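Local coordinates for protein neural cell adhesion molecule 1 (Homo sapiens, PDB 2HAZ) that probably mediates adhesion between neural cells, its first fibronectin type III repeat carrying a helix critical for polysialylation of its N-glycans, at residues A[73-83]-A[94-105]. Sequence-based numbering, arbitrary orientation.
Sequences LKPETTYAVRL and ISAASEFKTQPV
Thr102 reaches into the loop of residues 73-77 and is gripped there twice: its OG1 donates to Lys74 O at 2.5 Å, in the carbonyl plane on a lone pair, and accepts a nearly straight bond from Thr77 N. With chi1 at 46°, OG1 sits between the backbone N and carbonyl carbon, while CG2 turns to Leu73 CD1, 3.7 Å away. A valine here would probably leave Lys74 O and Thr77 N without their shared hydroxyl partner and hold the turn less firmly. Tyr79 OH braces the same loop by accepting from Lys74 N at 2.9 Å, and Leu73 CD2 lies over one face of the Tyr79 ring. Beyond the loop the two strands run antiparallel as neighbours in the four-stranded sheet of the fibronectin type III sandwich, bonded in pairs at Tyr79-Phe100 and Val81-Ser98. The Phe100 ring, swung by a chi1 of 64° toward the facing strand, takes Tyr79 CB over one face, a CH-pi contact 4.0 Å from its centroid. The two rings are near parallel, planes at 18°, but slid so far apart that they barely overlap. Val81 CG1 meets the Phe100 edge at CE2 (3.7 Å), and Val15 and Ala22 of the opposing sheet pack on this ring. Beyond the Val81-Ser98 pair, where the partner strand is interrupted, Ser95 OG accepts from Leu83 N at 2.9 Å, while Ser95 N donates back to Leu83 O. Ile94 CD1 lies over one face of the Arg82 guanidinium, whose NE salt-bridges Glu43. At the other end, Glu76 CG rests on Pro104, and a water links Glu76 OE2 to Val105 N.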
# COMPACT_ATOMS: atom_id res chain seq x y z
N LEU A 73 4.53 -6.09 -12.38
CA LEU A 73 5.79 -5.38 -12.33
C LEU A 73 6.74 -5.93 -13.39
O LEU A 73 6.57 -7.06 -13.87
CB LEU A 73 6.43 -5.48 -10.94
CG LEU A 73 5.57 -5.11 -9.72
CD1 LEU A 73 6.29 -5.51 -8.45
CD2 LEU A 73 5.24 -3.62 -9.74
N LYS A 74 7.72 -5.12 -13.73
CA LYS A 74 8.77 -5.51 -14.66
C LYS A 74 9.98 -5.97 -13.86
O LYS A 74 10.29 -5.37 -12.83
CB LYS A 74 9.16 -4.33 -15.54
CG LYS A 74 7.97 -3.67 -16.21
CD LYS A 74 8.34 -2.96 -17.51
CE LYS A 74 9.25 -1.77 -17.26
NZ LYS A 74 8.68 -0.82 -16.26
N PRO A 75 10.66 -7.03 -14.33
CA PRO A 75 11.85 -7.51 -13.64
C PRO A 75 12.96 -6.46 -13.60
O PRO A 75 12.95 -5.51 -14.39
CB PRO A 75 12.28 -8.73 -14.47
CG PRO A 75 11.06 -9.13 -15.20
CD PRO A 75 10.33 -7.86 -15.49
N GLU A 76 13.87 -6.61 -12.63
CA GLU A 76 15.06 -5.78 -12.49
C GLU A 76 14.80 -4.27 -12.48
O GLU A 76 15.61 -3.50 -12.99
CB GLU A 76 16.07 -6.09 -13.61
CG GLU A 76 16.88 -7.32 -13.39
CD GLU A 76 17.80 -7.63 -14.56
OE1 GLU A 76 19.01 -7.41 -14.43
OE2 GLU A 76 17.30 -8.09 -15.61
N THR A 77 13.68 -3.85 -11.89
CA THR A 77 13.28 -2.45 -11.92
C THR A 77 13.01 -1.93 -10.51
O THR A 77 12.35 -2.60 -9.72
CB THR A 77 12.04 -2.26 -12.85
OG1 THR A 77 12.37 -2.65 -14.19
CG2 THR A 77 11.60 -0.81 -12.88
N THR A 78 13.50 -0.72 -10.19
CA THR A 78 13.27 -0.10 -8.88
C THR A 78 11.93 0.65 -8.87
O THR A 78 11.67 1.47 -9.75
CB THR A 78 14.41 0.86 -8.51
OG1 THR A 78 15.67 0.21 -8.75
CG2 THR A 78 14.31 1.32 -7.04
N TYR A 79 11.11 0.36 -7.85
CA TYR A 79 9.78 0.98 -7.68
C TYR A 79 9.67 1.72 -6.34
O TYR A 79 10.34 1.37 -5.37
CB TYR A 79 8.64 -0.06 -7.73
CG TYR A 79 8.40 -0.69 -9.08
CD1 TYR A 79 7.40 -0.21 -9.93
CD2 TYR A 79 9.20 -1.75 -9.52
CE1 TYR A 79 7.20 -0.76 -11.18
CE2 TYR A 79 9.00 -2.32 -10.76
CZ TYR A 79 8.00 -1.82 -11.59
OH TYR A 79 7.79 -2.38 -12.81
N ALA A 80 8.79 2.72 -6.29
CA ALA A 80 8.27 3.30 -5.03
C ALA A 80 6.85 2.79 -4.84
O ALA A 80 6.09 2.75 -5.82
CB ALA A 80 8.26 4.85 -5.10
N VAL A 81 6.52 2.41 -3.60
CA VAL A 81 5.16 2.03 -3.22
C VAL A 81 4.73 2.78 -1.95
O VAL A 81 5.54 3.10 -1.08
CB VAL A 81 5.01 0.49 -3.06
CG1 VAL A 81 5.85 -0.07 -1.94
CG2 VAL A 81 3.54 0.08 -2.90
N ARG A 82 3.44 3.10 -1.90
CA ARG A 82 2.81 3.70 -0.73
C ARG A 82 1.40 3.10 -0.57
O ARG A 82 0.85 2.54 -1.53
CB ARG A 82 2.79 5.22 -0.88
CG ARG A 82 1.94 5.73 -2.04
CD ARG A 82 2.38 7.13 -2.49
NE ARG A 82 1.27 7.78 -3.18
CZ ARG A 82 1.26 9.04 -3.61
NH1 ARG A 82 2.29 9.85 -3.43
NH2 ARG A 82 0.17 9.49 -4.23
N LEU A 83 0.86 3.22 0.64
CA LEU A 83 -0.43 2.66 1.03
C LEU A 83 -1.27 3.70 1.73
O LEU A 83 -0.75 4.49 2.51
CB LEU A 83 -0.25 1.54 2.05
CG LEU A 83 0.19 0.14 1.66
CD1 LEU A 83 0.12 -0.68 2.94
CD2 LEU A 83 -0.72 -0.47 0.60
N ILE A 94 -1.64 8.99 3.09
CA ILE A 94 -0.76 8.03 2.44
C ILE A 94 0.47 7.80 3.31
O ILE A 94 0.99 8.73 3.95
CB ILE A 94 -0.31 8.51 1.03
CG1 ILE A 94 0.58 9.76 1.13
CG2 ILE A 94 -1.52 8.79 0.15
CD1 ILE A 94 0.94 10.41 -0.21
N SER A 95 0.92 6.55 3.33
CA SER A 95 2.15 6.17 4.02
C SER A 95 3.36 6.89 3.40
O SER A 95 3.27 7.40 2.28
CB SER A 95 2.34 4.65 4.00
OG SER A 95 2.68 4.15 2.71
N ALA A 96 4.48 6.94 4.12
CA ALA A 96 5.75 7.32 3.49
C ALA A 96 6.06 6.28 2.42
O ALA A 96 5.76 5.10 2.59
CB ALA A 96 6.88 7.39 4.52
N ALA A 97 6.62 6.72 1.29
CA ALA A 97 6.96 5.77 0.22
C ALA A 97 8.10 4.82 0.61
O ALA A 97 9.05 5.23 1.30
CB ALA A 97 7.27 6.49 -1.06
N SER A 98 8.00 3.57 0.18
CA SER A 98 9.08 2.59 0.37
C SER A 98 9.59 2.16 -0.99
O SER A 98 8.80 1.85 -1.88
CB SER A 98 8.56 1.36 1.12
OG SER A 98 9.61 0.41 1.31
N GLU A 99 10.91 2.12 -1.15
CA GLU A 99 11.49 1.82 -2.44
C GLU A 99 12.02 0.38 -2.42
O GLU A 99 12.64 -0.05 -1.44
CB GLU A 99 12.58 2.84 -2.78
CG GLU A 99 12.08 4.24 -3.26
CD GLU A 99 11.72 5.25 -2.13
OE1 GLU A 99 12.61 5.69 -1.36
OE2 GLU A 99 10.53 5.65 -2.04
N PHE A 100 11.74 -0.38 -3.48
CA PHE A 100 12.28 -1.73 -3.64
C PHE A 100 12.69 -1.98 -5.10
O PHE A 100 12.39 -1.16 -5.98
CB PHE A 100 11.26 -2.78 -3.19
CG PHE A 100 10.02 -2.81 -4.04
CD1 PHE A 100 9.91 -3.67 -5.14
CD2 PHE A 100 8.95 -1.95 -3.75
CE1 PHE A 100 8.74 -3.67 -5.93
CE2 PHE A 100 7.80 -1.95 -4.53
CZ PHE A 100 7.70 -2.80 -5.62
N LYS A 101 13.35 -3.11 -5.35
CA LYS A 101 13.75 -3.51 -6.71
C LYS A 101 13.32 -4.95 -7.00
O LYS A 101 13.56 -5.86 -6.20
CB LYS A 101 15.27 -3.36 -6.90
CG LYS A 101 15.70 -3.33 -8.37
CD LYS A 101 17.21 -3.11 -8.49
CE LYS A 101 17.57 -2.76 -9.92
NZ LYS A 101 19.02 -2.91 -10.22
N THR A 102 12.67 -5.15 -8.14
CA THR A 102 12.28 -6.50 -8.54
C THR A 102 13.54 -7.26 -8.94
O THR A 102 14.48 -6.67 -9.49
CB THR A 102 11.24 -6.49 -9.71
OG1 THR A 102 11.65 -5.57 -10.73
CG2 THR A 102 9.85 -6.09 -9.21
N GLN A 103 13.57 -8.54 -8.62
CA GLN A 103 14.67 -9.43 -8.98
C GLN A 103 14.78 -9.65 -10.49
O GLN A 103 13.79 -9.52 -11.21
CB GLN A 103 14.50 -10.78 -8.28
CG GLN A 103 14.47 -10.65 -6.76
CD GLN A 103 14.57 -12.01 -6.09
OE1 GLN A 103 15.51 -12.77 -6.34
NE2 GLN A 103 13.59 -12.33 -5.25
N PRO A 104 15.99 -9.99 -10.96
CA PRO A 104 16.21 -10.45 -12.33
C PRO A 104 15.50 -11.77 -12.57
O PRO A 104 15.42 -12.61 -11.65
CB PRO A 104 17.73 -10.64 -12.41
CG PRO A 104 18.21 -10.71 -11.04
CD PRO A 104 17.26 -9.90 -10.21
N VAL A 105 14.96 -11.96 -13.77
CA VAL A 105 14.49 -13.28 -14.19
C VAL A 105 15.68 -14.24 -14.20
O VAL A 105 15.77 -15.16 -13.38
CB VAL A 105 13.82 -13.26 -15.58
CG1 VAL A 105 13.21 -14.63 -15.89
CG2 VAL A 105 12.77 -12.16 -15.66
OXT VAL A 105 16.60 -14.10 -15.03
O HOH W 1 15.68 -9.93 -15.64
O HOH W 2 18.34 -3.08 -12.97